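Local coordinates for protein transcriptional regulator (Streptococcus pneumoniae, PDB 2GNP) that probably regulates transcription in response to a small effector, through a putative sugar-binding domain of Rossmann-like alpha/beta architecture, at residues N58-F63 with W148-I153; N83-P88 with H114-F119; F195-K200 with V240-L245; S236-L241 with L257-E262. One frame throughout, in Å; residues are numbered along the deposited sequence.

Contact 1: residues N58-F63 with W148-I153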
# COMPACT_ATOMS: atom_id res chain seq x y z
N ASN A 58 -19.40 -4.24 9.95
CA ASN A 58 -18.57 -4.79 11.03
C ASN A 58 -17.06 -4.88 10.67
O ASN A 58 -16.25 -5.27 11.52
CB ASN A 58 -19.08 -6.18 11.46
CG ASN A 58 -20.50 -6.14 11.95
OD1 ASN A 58 -20.89 -5.25 12.73
ND2 ASN A 58 -21.29 -7.12 11.52
N MSE A 59 -16.68 -4.48 9.48
CA MSE A 59 -15.28 -4.68 9.06
C MSE A 59 -14.28 -3.69 9.67
O MSE A 59 -14.65 -2.54 9.94
CB MSE A 59 -15.23 -4.60 7.56
CG MSE A 59 -15.87 -5.85 6.94
SE MSE A 59 -15.31 -5.78 5.17
CE MSE A 59 -15.81 -7.58 4.59
N LYS A 60 -13.04 -4.19 9.91
CA LYS A 60 -11.90 -3.43 10.38
C LYS A 60 -11.00 -3.24 9.16
O LYS A 60 -10.57 -4.24 8.55
CB LYS A 60 -11.18 -4.22 11.49
CG LYS A 60 -12.05 -4.36 12.74
CD LYS A 60 -11.30 -5.13 13.81
CE LYS A 60 -10.47 -4.18 14.63
NZ LYS A 60 -10.01 -4.85 15.87
N ILE A 61 -10.76 -1.96 8.82
CA ILE A 61 -10.10 -1.66 7.56
C ILE A 61 -8.88 -0.77 7.85
O ILE A 61 -9.04 0.29 8.46
CB ILE A 61 -11.09 -0.96 6.56
CG1 ILE A 61 -12.31 -1.85 6.25
CG2 ILE A 61 -10.37 -0.55 5.29
CD1 ILE A 61 -13.53 -1.09 5.65
N GLY A 62 -7.70 -1.22 7.40
CA GLY A 62 -6.44 -0.42 7.54
C GLY A 62 -6.08 0.34 6.27
O GLY A 62 -6.25 -0.18 5.18
N PHE A 63 -5.58 1.58 6.41
CA PHE A 63 -5.11 2.34 5.23
C PHE A 63 -3.64 2.67 5.42
O PHE A 63 -3.22 2.94 6.57
CB PHE A 63 -5.85 3.68 5.13
CG PHE A 63 -6.96 3.65 4.12
CD1 PHE A 63 -8.05 2.83 4.35
CD2 PHE A 63 -6.88 4.34 2.91
CE1 PHE A 63 -9.08 2.75 3.40
CE2 PHE A 63 -7.91 4.26 1.93
CZ PHE A 63 -9.00 3.47 2.21
N TRP A 148 -4.01 -4.42 14.23
CA TRP A 148 -3.20 -4.87 13.09
C TRP A 148 -3.16 -6.37 12.87
O TRP A 148 -2.83 -6.82 11.76
CB TRP A 148 -1.77 -4.36 13.25
CG TRP A 148 -1.54 -2.89 13.02
CD1 TRP A 148 -2.33 -2.00 12.26
CD2 TRP A 148 -0.40 -2.16 13.42
NE1 TRP A 148 -1.76 -0.78 12.24
CE2 TRP A 148 -0.57 -0.83 12.95
CE3 TRP A 148 0.76 -2.48 14.19
CZ2 TRP A 148 0.35 0.18 13.20
CZ3 TRP A 148 1.69 -1.45 14.44
CH2 TRP A 148 1.49 -0.15 13.95
N LYS A 149 -3.48 -7.14 13.92
CA LYS A 149 -3.48 -8.60 13.84
C LYS A 149 -4.82 -9.17 13.40
O LYS A 149 -4.91 -10.36 13.14
CB LYS A 149 -3.00 -9.24 15.14
CG LYS A 149 -1.56 -8.76 15.49
CD LYS A 149 -1.08 -9.21 16.85
CE LYS A 149 0.41 -8.87 17.09
NZ LYS A 149 1.37 -9.09 15.91
N ASP A 150 -5.85 -8.33 13.33
CA ASP A 150 -7.13 -8.86 12.92
C ASP A 150 -7.95 -7.95 11.99
O ASP A 150 -9.21 -7.91 12.02
CB ASP A 150 -7.91 -9.39 14.13
CG ASP A 150 -8.67 -8.36 14.80
OD1 ASP A 150 -8.14 -7.24 14.93
OD2 ASP A 150 -9.85 -8.65 15.14
N LEU A 151 -7.24 -7.26 11.10
CA LEU A 151 -7.93 -6.46 10.09
C LEU A 151 -8.60 -7.34 9.05
O LEU A 151 -8.14 -8.44 8.72
CB LEU A 151 -6.96 -5.56 9.37
CG LEU A 151 -6.41 -4.45 10.29
CD1 LEU A 151 -5.38 -3.69 9.40
CD2 LEU A 151 -7.46 -3.52 10.90
N ASP A 152 -9.72 -6.84 8.54
CA ASP A 152 -10.42 -7.50 7.44
C ASP A 152 -9.88 -7.09 6.06
O ASP A 152 -9.79 -7.91 5.16
CB ASP A 152 -11.91 -7.17 7.48
CG ASP A 152 -12.57 -7.75 8.71
OD1 ASP A 152 -12.66 -9.00 8.79
OD2 ASP A 152 -12.89 -7.01 9.64
N ILE A 153 -9.59 -5.79 5.92
CA ILE A 153 -9.14 -5.25 4.63
C ILE A 153 -7.98 -4.33 4.92
O ILE A 153 -7.95 -3.71 5.97
CB ILE A 153 -10.23 -4.42 3.98
CG1 ILE A 153 -11.41 -5.33 3.62
CG2 ILE A 153 -9.66 -3.63 2.77
CD1 ILE A 153 -12.64 -4.47 3.18
O HOH W 1 -14.55 -7.53 11.57

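Contact 2: residues N83-P88 with H114-F119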
# COMPACT_ATOMS: atom_id res chain seq x y z
N ASN A 83 -20.97 -0.23 11.95
CA ASN A 83 -19.95 -0.81 12.82
C ASN A 83 -18.62 -1.08 12.07
O ASN A 83 -17.90 -2.06 12.40
CB ASN A 83 -20.42 -2.13 13.49
CG ASN A 83 -19.54 -2.57 14.65
OD1 ASN A 83 -18.95 -1.73 15.38
ND2 ASN A 83 -19.45 -3.88 14.84
N VAL A 84 -18.32 -0.20 11.11
CA VAL A 84 -17.04 -0.27 10.35
C VAL A 84 -16.02 0.58 11.12
O VAL A 84 -16.38 1.64 11.69
CB VAL A 84 -17.17 0.26 8.92
CG1 VAL A 84 -15.83 0.28 8.16
CG2 VAL A 84 -18.15 -0.64 8.12
N HIS A 85 -14.76 0.11 11.14
CA HIS A 85 -13.73 0.83 11.91
C HIS A 85 -12.52 0.99 10.98
O HIS A 85 -12.15 0.01 10.32
CB HIS A 85 -13.28 0.01 13.13
CG HIS A 85 -14.40 -0.31 14.07
ND1 HIS A 85 -14.55 0.32 15.28
CD2 HIS A 85 -15.45 -1.16 13.95
CE1 HIS A 85 -15.63 -0.13 15.89
NE2 HIS A 85 -16.21 -1.03 15.10
N PHE A 86 -11.92 2.19 10.94
CA PHE A 86 -10.75 2.47 10.08
C PHE A 86 -9.54 2.70 10.99
O PHE A 86 -9.66 3.39 11.99
CB PHE A 86 -11.03 3.78 9.29
CG PHE A 86 -12.08 3.58 8.20
CD1 PHE A 86 -13.40 4.04 8.37
CD2 PHE A 86 -11.77 2.82 7.07
CE1 PHE A 86 -14.35 3.73 7.40
CE2 PHE A 86 -12.69 2.60 6.04
CZ PHE A 86 -13.99 3.06 6.22
N TYR A 87 -8.39 2.18 10.55
CA TYR A 87 -7.13 2.18 11.34
C TYR A 87 -6.01 2.60 10.36
O TYR A 87 -6.12 2.40 9.15
CB TYR A 87 -6.78 0.78 11.86
CG TYR A 87 -7.86 0.22 12.75
CD1 TYR A 87 -8.88 -0.52 12.17
CD2 TYR A 87 -7.87 0.46 14.13
CE1 TYR A 87 -9.93 -1.05 12.97
CE2 TYR A 87 -8.90 -0.07 14.94
CZ TYR A 87 -9.92 -0.81 14.31
OH TYR A 87 -10.95 -1.31 15.09
N PRO A 88 -4.92 3.19 10.91
CA PRO A 88 -3.70 3.45 10.12
C PRO A 88 -2.83 2.21 10.14
O PRO A 88 -2.67 1.56 11.20
CB PRO A 88 -3.00 4.60 10.91
CG PRO A 88 -3.40 4.35 12.42
CD PRO A 88 -4.87 3.70 12.28
N HIS A 114 -19.35 6.16 7.40
CA HIS A 114 -19.71 6.47 8.76
C HIS A 114 -19.03 5.56 9.73
O HIS A 114 -19.65 4.94 10.58
CB HIS A 114 -21.21 6.44 8.95
CG HIS A 114 -21.87 7.66 8.44
ND1 HIS A 114 -21.99 8.81 9.20
CD2 HIS A 114 -22.34 7.96 7.20
CE1 HIS A 114 -22.57 9.75 8.47
NE2 HIS A 114 -22.79 9.27 7.26
N GLY A 115 -17.71 5.50 9.61
CA GLY A 115 -16.97 4.58 10.48
C GLY A 115 -16.31 5.29 11.66
O GLY A 115 -16.15 6.53 11.68
N GLU A 116 -15.87 4.49 12.62
CA GLU A 116 -15.19 4.98 13.77
C GLU A 116 -13.70 4.92 13.41
O GLU A 116 -13.33 4.01 12.67
CB GLU A 116 -15.56 4.08 14.94
CG GLU A 116 -15.46 4.80 16.24
CD GLU A 116 -15.77 3.93 17.49
OE1 GLU A 116 -16.57 2.93 17.42
OE2 GLU A 116 -15.23 4.33 18.52
N CYS A 117 -12.89 5.87 13.89
CA CYS A 117 -11.51 6.12 13.38
C CYS A 117 -10.52 6.01 14.53
O CYS A 117 -10.77 6.62 15.61
CB CYS A 117 -11.34 7.56 12.89
SG CYS A 117 -12.41 7.92 11.47
N THR A 118 -9.40 5.34 14.25
CA THR A 118 -8.20 5.39 15.07
C THR A 118 -7.15 6.08 14.19
O THR A 118 -7.09 5.80 12.98
CB THR A 118 -7.75 3.93 15.37
OG1 THR A 118 -8.70 3.23 16.21
CG2 THR A 118 -6.41 3.90 16.05
N PHE A 119 -6.38 7.01 14.78
CA PHE A 119 -5.42 7.82 14.04
C PHE A 119 -4.01 7.45 14.45
O PHE A 119 -3.83 6.86 15.50
CB PHE A 119 -5.68 9.30 14.29
CG PHE A 119 -6.98 9.75 13.69
CD1 PHE A 119 -8.08 10.00 14.53
CD2 PHE A 119 -7.13 9.89 12.30
CE1 PHE A 119 -9.31 10.42 13.96
CE2 PHE A 119 -8.37 10.31 11.73
CZ PHE A 119 -9.44 10.55 12.59
O HOH W 2 -20.03 2.11 9.90

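Contact 3: residues F195-K200 with V240-L245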
# COMPACT_ATOMS: atom_id res chain seq x y z
N PHE A 195 11.88 -3.23 1.18
CA PHE A 195 12.22 -4.61 0.80
C PHE A 195 13.12 -4.68 -0.42
O PHE A 195 13.22 -3.72 -1.21
CB PHE A 195 10.95 -5.42 0.56
CG PHE A 195 9.96 -4.74 -0.36
CD1 PHE A 195 8.79 -4.16 0.16
CD2 PHE A 195 10.22 -4.62 -1.72
CE1 PHE A 195 7.84 -3.53 -0.71
CE2 PHE A 195 9.31 -4.00 -2.58
CZ PHE A 195 8.12 -3.43 -2.05
N ASP A 196 13.75 -5.85 -0.57
CA ASP A 196 14.57 -6.15 -1.72
C ASP A 196 13.80 -6.73 -2.90
O ASP A 196 12.55 -6.72 -2.94
CB ASP A 196 15.74 -7.05 -1.29
CG ASP A 196 15.30 -8.49 -1.01
OD1 ASP A 196 14.11 -8.87 -1.23
OD2 ASP A 196 16.18 -9.30 -0.63
N SER A 197 14.51 -7.23 -3.91
CA SER A 197 13.84 -7.69 -5.17
C SER A 197 12.94 -8.90 -5.03
O SER A 197 12.20 -9.22 -5.99
CB SER A 197 14.91 -8.00 -6.23
OG SER A 197 15.56 -9.20 -5.90
N LYS A 198 13.01 -9.58 -3.87
CA LYS A 198 12.22 -10.78 -3.57
C LYS A 198 11.14 -10.47 -2.52
O LYS A 198 10.44 -11.36 -2.05
CB LYS A 198 13.15 -11.82 -2.97
CG LYS A 198 14.08 -12.47 -4.03
CD LYS A 198 14.88 -13.61 -3.31
CE LYS A 198 15.41 -14.66 -4.28
NZ LYS A 198 16.07 -14.05 -5.47
N GLY A 199 11.04 -9.20 -2.15
CA GLY A 199 10.00 -8.72 -1.23
C GLY A 199 10.30 -9.02 0.21
O GLY A 199 9.41 -9.02 1.07
N LYS A 200 11.59 -9.23 0.50
CA LYS A 200 12.04 -9.39 1.88
C LYS A 200 12.54 -8.09 2.52
O LYS A 200 13.25 -7.33 1.89
CB LYS A 200 13.12 -10.50 1.92
CG LYS A 200 12.48 -11.86 2.29
CD LYS A 200 10.95 -12.00 1.91
CE LYS A 200 9.92 -11.84 3.10
NZ LYS A 200 8.91 -10.65 3.14
N VAL A 240 6.58 -7.34 -4.41
CA VAL A 240 5.33 -7.57 -3.65
C VAL A 240 4.62 -8.83 -4.15
O VAL A 240 4.12 -9.64 -3.34
CB VAL A 240 4.46 -6.29 -3.83
CG1 VAL A 240 3.09 -6.57 -3.38
CG2 VAL A 240 5.14 -5.10 -3.03
N LEU A 241 4.59 -9.02 -5.46
CA LEU A 241 3.99 -10.25 -6.04
C LEU A 241 4.77 -11.52 -5.59
O LEU A 241 4.17 -12.54 -5.21
CB LEU A 241 3.98 -10.15 -7.54
CG LEU A 241 3.04 -9.08 -8.06
CD1 LEU A 241 3.19 -8.96 -9.58
CD2 LEU A 241 1.62 -9.50 -7.68
N ARG A 242 6.09 -11.47 -5.76
CA ARG A 242 7.02 -12.54 -5.32
C ARG A 242 6.82 -13.02 -3.90
O ARG A 242 6.79 -14.25 -3.69
CB ARG A 242 8.48 -12.14 -5.54
CG ARG A 242 8.88 -12.43 -6.96
CD ARG A 242 10.24 -11.76 -7.25
NE ARG A 242 10.66 -12.06 -8.62
CZ ARG A 242 11.78 -11.57 -9.16
NH1 ARG A 242 12.53 -10.75 -8.45
NH2 ARG A 242 12.15 -11.89 -10.39
N ALA A 243 6.66 -12.09 -2.96
CA ALA A 243 6.54 -12.38 -1.52
C ALA A 243 5.09 -12.48 -1.09
O ALA A 243 4.78 -12.68 0.10
CB ALA A 243 7.29 -11.31 -0.74
N ASN A 244 4.18 -12.33 -2.06
CA ASN A 244 2.72 -12.40 -1.76
C ASN A 244 2.35 -11.47 -0.61
O ASN A 244 1.61 -11.86 0.30
CB ASN A 244 2.25 -13.83 -1.46
CG ASN A 244 2.45 -14.74 -2.64
OD1 ASN A 244 3.37 -15.55 -2.67
ND2 ASN A 244 1.58 -14.63 -3.62
N LEU A 245 2.92 -10.27 -0.63
CA LEU A 245 2.66 -9.27 0.45
C LEU A 245 1.23 -8.74 0.47
O LEU A 245 0.75 -8.40 1.53
CB LEU A 245 3.63 -8.11 0.48
CG LEU A 245 5.11 -8.54 0.58
CD1 LEU A 245 6.07 -7.31 0.59
CD2 LEU A 245 5.35 -9.40 1.87

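Contact 4: residues S236-L241 with L257-E262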
# COMPACT_ATOMS: atom_id res chain seq x y z
N SER A 236 9.27 -2.80 -7.74
CA SER A 236 8.57 -2.85 -6.44
C SER A 236 7.35 -3.78 -6.50
O SER A 236 7.11 -4.63 -5.60
CB SER A 236 8.13 -1.47 -5.96
OG SER A 236 9.22 -0.56 -6.02
N ILE A 237 6.57 -3.65 -7.57
CA ILE A 237 5.40 -4.50 -7.72
C ILE A 237 5.81 -5.96 -7.88
O ILE A 237 5.22 -6.86 -7.26
CB ILE A 237 4.52 -3.99 -8.92
CG1 ILE A 237 3.92 -2.57 -8.58
CG2 ILE A 237 3.42 -4.97 -9.21
CD1 ILE A 237 3.32 -1.91 -9.79
N LEU A 238 6.89 -6.20 -8.63
CA LEU A 238 7.31 -7.59 -8.80
C LEU A 238 7.72 -8.19 -7.43
O LEU A 238 7.40 -9.35 -7.11
CB LEU A 238 8.48 -7.60 -9.78
CG LEU A 238 9.14 -8.98 -10.02
CD1 LEU A 238 8.12 -10.03 -10.52
CD2 LEU A 238 10.26 -8.76 -11.01
N SER A 239 8.35 -7.38 -6.59
CA SER A 239 8.77 -7.83 -5.22
C SER A 239 7.56 -8.23 -4.40
O SER A 239 7.49 -9.31 -3.80
CB SER A 239 9.50 -6.76 -4.45
OG SER A 239 10.74 -6.41 -5.04
N VAL A 240 6.58 -7.34 -4.41
CA VAL A 240 5.33 -7.57 -3.65
C VAL A 240 4.62 -8.83 -4.15
O VAL A 240 4.12 -9.64 -3.34
CB VAL A 240 4.46 -6.29 -3.83
CG1 VAL A 240 3.09 -6.57 -3.38
CG2 VAL A 240 5.14 -5.10 -3.03
N LEU A 241 4.59 -9.02 -5.46
CA LEU A 241 3.99 -10.25 -6.04
C LEU A 241 4.77 -11.52 -5.59
O LEU A 241 4.17 -12.54 -5.21
CB LEU A 241 3.98 -10.15 -7.54
CG LEU A 241 3.04 -9.08 -8.06
CD1 LEU A 241 3.19 -8.96 -9.58
CD2 LEU A 241 1.62 -9.50 -7.68
N LEU A 257 2.92 -5.69 -17.96
CA LEU A 257 3.79 -6.26 -19.01
C LEU A 257 5.27 -6.07 -18.68
O LEU A 257 6.08 -6.94 -18.96
CB LEU A 257 3.48 -5.58 -20.32
CG LEU A 257 2.14 -6.00 -20.92
CD1 LEU A 257 2.13 -5.43 -22.31
CD2 LEU A 257 1.90 -7.51 -20.99
N LYS A 258 5.62 -4.91 -18.10
CA LYS A 258 7.00 -4.67 -17.70
C LYS A 258 7.44 -5.58 -16.51
O LYS A 258 8.60 -6.00 -16.44
CB LYS A 258 7.24 -3.21 -17.39
CG LYS A 258 7.36 -2.34 -18.68
CD LYS A 258 7.52 -0.88 -18.39
CE LYS A 258 7.46 -0.02 -19.69
NZ LYS A 258 6.05 0.14 -20.15
N VAL A 259 6.54 -5.82 -15.57
CA VAL A 259 6.76 -6.72 -14.44
C VAL A 259 7.10 -8.11 -15.00
O VAL A 259 8.07 -8.74 -14.57
CB VAL A 259 5.52 -6.78 -13.51
CG1 VAL A 259 5.56 -8.00 -12.56
CG2 VAL A 259 5.40 -5.47 -12.74
N LEU A 260 6.31 -8.56 -15.96
CA LEU A 260 6.52 -9.87 -16.58
C LEU A 260 7.87 -9.97 -17.29
O LEU A 260 8.63 -10.96 -17.10
CB LEU A 260 5.36 -10.19 -17.51
CG LEU A 260 4.03 -10.54 -16.81
CD1 LEU A 260 2.91 -10.57 -17.84
CD2 LEU A 260 4.09 -11.84 -16.01
N GLU A 261 8.19 -8.92 -18.03
CA GLU A 261 9.46 -8.80 -18.71
C GLU A 261 10.64 -8.85 -17.73
O GLU A 261 11.58 -9.63 -17.92
CB GLU A 261 9.53 -7.51 -19.50
CG GLU A 261 10.82 -7.48 -20.36
CD GLU A 261 10.98 -6.19 -21.15
OE1 GLU A 261 11.88 -5.39 -20.81
OE2 GLU A 261 10.19 -5.99 -22.10
N GLU A 262 10.58 -8.02 -16.69
CA GLU A 262 11.61 -8.07 -15.65
C GLU A 262 11.74 -9.43 -14.96
O GLU A 262 12.87 -9.92 -14.69
CB GLU A 262 11.38 -6.97 -14.63
CG GLU A 262 12.53 -6.82 -13.68
CD GLU A 262 12.54 -5.49 -13.02
OE1 GLU A 262 12.56 -4.46 -13.73
OE2 GLU A 262 12.53 -5.47 -11.78

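Contact 1: residues N58-F63 with W148-I153
Ile61 and Ile153 form a parallel beta bridge where strand 60-63 meets the start of strand 153-160 in the sheet of a Rossmann-like alpha/beta fold. Their side chains lie side by side and point the same way, with Ile61 CG1 4.0 Å from Ile153 CB; beta-branched residues suit such a place because they favour an extended backbone. On the same apolar patch, Met59, present as selenomethionine, brings SE to 3.6 Å from Ile153 CD1. The backbone ties the segments tightly around buried Ile61, Gly62 and Ile153. Gly62 N donates to Ile153 O at 2.9 Å, and Lys60 O is gripped by two successive amides, Asp152 N at 2.7 Å and Ile153 N at 3.2 Å. Glycine fits position 62 because Leu151 CD1, 3.9 Å from Gly62 CA, takes up the region where a beta carbon would stand.

Toward Asn58, Lys60 and Asp150 the contact becomes polar and more open to solvent. Asp152 has CG beside its own backbone N (chi1 -66°), and its OD2 accepts Lys60 N through the anti lone pair at 2.8 Å, a nearly straight bond of 170°. The carboxylate thus serves the strand much as a carbonyl of a neighbouring strand would, and a water bridges the same OD2 to Asn58 O. Lysine suits the margin: its alkyl part touches Leu151 CD2 through CB, while the chain bends at chi3 (87°), setting CE to one side of the CB-CG-CD run. Lys60 NZ is hydrogen-bonded to Ser147 OG and also forms a salt bridge with Asp150 OD1, using that oxygen's syn lone pair at 3.2 Å.

Contact 2: residues N83-P88 with H114-F119
The imidazole of His85 and the carboxylate of Glu116 lie side by side on one side of the sheet, their planes 41° apart, with Glu116 OE1 approaching His85 CE1 obliquely at 3.5 Å. Glu116 CG stands anti to its backbone N (chi1 -153°), the chain extended beyond. Phe86 projects from the other side and offers its edge to Gly115, CE1 lying 4.1 Å from Gly115 CA. Thr118 OG1 comes obliquely to the Tyr87 ring, 3.5 Å from CE2. None of the three rings is stacked on a flat group of the opposite segment.

Behind these side chains runs a parallel ladder, pairing His85 with Glu116 and Phe86 with Cys117. Glu116 N donates to Val84 O, Phe86 N to Glu116 O at 2.9 Å, and Thr118 N to Phe86 O. At one end a water takes Val84 N and reaches His114 O, continuing the link where the strands part. At the other, Pro88 has no N-H to offer, and its CD rests 3.1 Å from Thr118 O. Strands 85-88 and 116-117 are the two strands of a beta-alpha-beta unit whose helix, 102-113, touches Phe86 through Met109 and Cys117 through Ile106 and Ser110. Gly115 is apt beside Phe86, since a beta carbon there would run into the ring.

A second partner helps hold the His85 ring: NE2 donates to Asn83 OD1 at 2.8 Å, from 55° above the amide plane. A proton is therefore placed on NE2, and the nearby carboxylate of Glu116 may stabilise positive charge on the ring, though the two groups touch without a hydrogen bond.

Contact 3: residues F195-K200 with V240-L245
Gly199 is pressed so closely on Ala243 that a beta carbon on the glycine would collide with Ala243 CB. Its positive phi (79°), easy for glycine, adds to the fit. Ala243 CB lies 3.4 Å from Lys198 O and 3.6 Å from Gly199 O; small residues on both sides let the backbones come close.

Gly199 closes a type I turn that starts at Asp196 and is built round one carboxylate oxygen. Asp196 OD1 accepts Lys198 N at 2.9 Å, making an Asx turn, and Lys200 N at 3.1 Å, the two amides coming from opposite faces of the carboxylate. Arg242 NH1 donates to Ser197 O at 2.9 Å from 44° above the carbonyl plane, although the oxygen itself lies close to the guanidinium plane. A long, extended arginine suits the job, spanning from the helix to the turn while its NH2 pairs with Asp263 in a salt bridge.

Phe195 supplies the apolar part. Its CG sits between its backbone N and carbonyl carbon (chi1 50°). In the ring beyond, CZ is 3.6 Å from Val240 CG2 and CD1 is 4.2 Å from Leu245 CD1.

The end of strand 193-195 and the beta turn that follows it thus pack on the C-terminal end of helix 234-242, which finishes in a Schellman motif at Asn244; Ile190 of strand 188-190 touches both Phe195 and Leu245.

Contact 4: residues S236-L241 with L257-E262
Val259 of helix 253-264 packs into the side of helix 234-242, among Ile237, Leu238 and Leu241, in a buried helix-helix contact that has no hydrogen bond across the two segments. The valine works with both methyl groups. CG1 lies 3.9 Å from Leu238 CD1 and equally 3.9 Å from Leu241 CD1, whereas CG2 turns to Ile237, 4.1 Å from its CG2, the two side chains crossing at about a right angle. A short, forked residue suits this spot because it can touch several neighbours at once without requiring the helices to part.

Ile237, Leu238 and Leu241, together with Val234 one turn earlier, surround Val259 with the i, i+3, i+4, i+7 spacing of a hole in a helix surface, so that Val259 by itself resembles a knob in a hole. The axes of segments 236-241 and 257-262 cross at -72° and approach to 9.6 Å, which keeps the contact local rather than running it along both helices. Between the two helices the chain passes through strand 248-252, giving an alpha-beta-alpha succession, and Tyr20 of helix 5-20 adds to the apolar cluster by touching Leu238 and Leu241.

Leu238 carries its CG anti to the backbone N (chi1 176°), and its two methyls divide the work: CD1 goes to Val259, while Leu238 CD2 lies 4.0 Å from Glu262 CG. Glutamate can serve at this margin because its chain is apolar up to the carboxylate, and its OE2 finds a hydrogen bond at Ser235 OG of helix 234-242.

Contacts 1 and 2 form one pair and contacts 3 and 4 another, in two separate regions of the alpha/beta fold. The first two, with centres 9 Å apart, share the sheet: strand 60-63 lies between strands 85-88 and 153-160, and Trp148 NE1 also bonds Pro88 O at 2.7 Å. Contact 2 closes within the chain span of contact 1. Contacts 3 and 4 follow later in the chain, have centres 10 Å apart and use the same helix 234-242, where Ser239 OG meets Asp196 O. Contacts 2 and 4 lie on opposite sides of the chain's centre, about 32 Å apart between centres. Each pair thus secures its own region, one part of the sheet or the packing around helix 234-242.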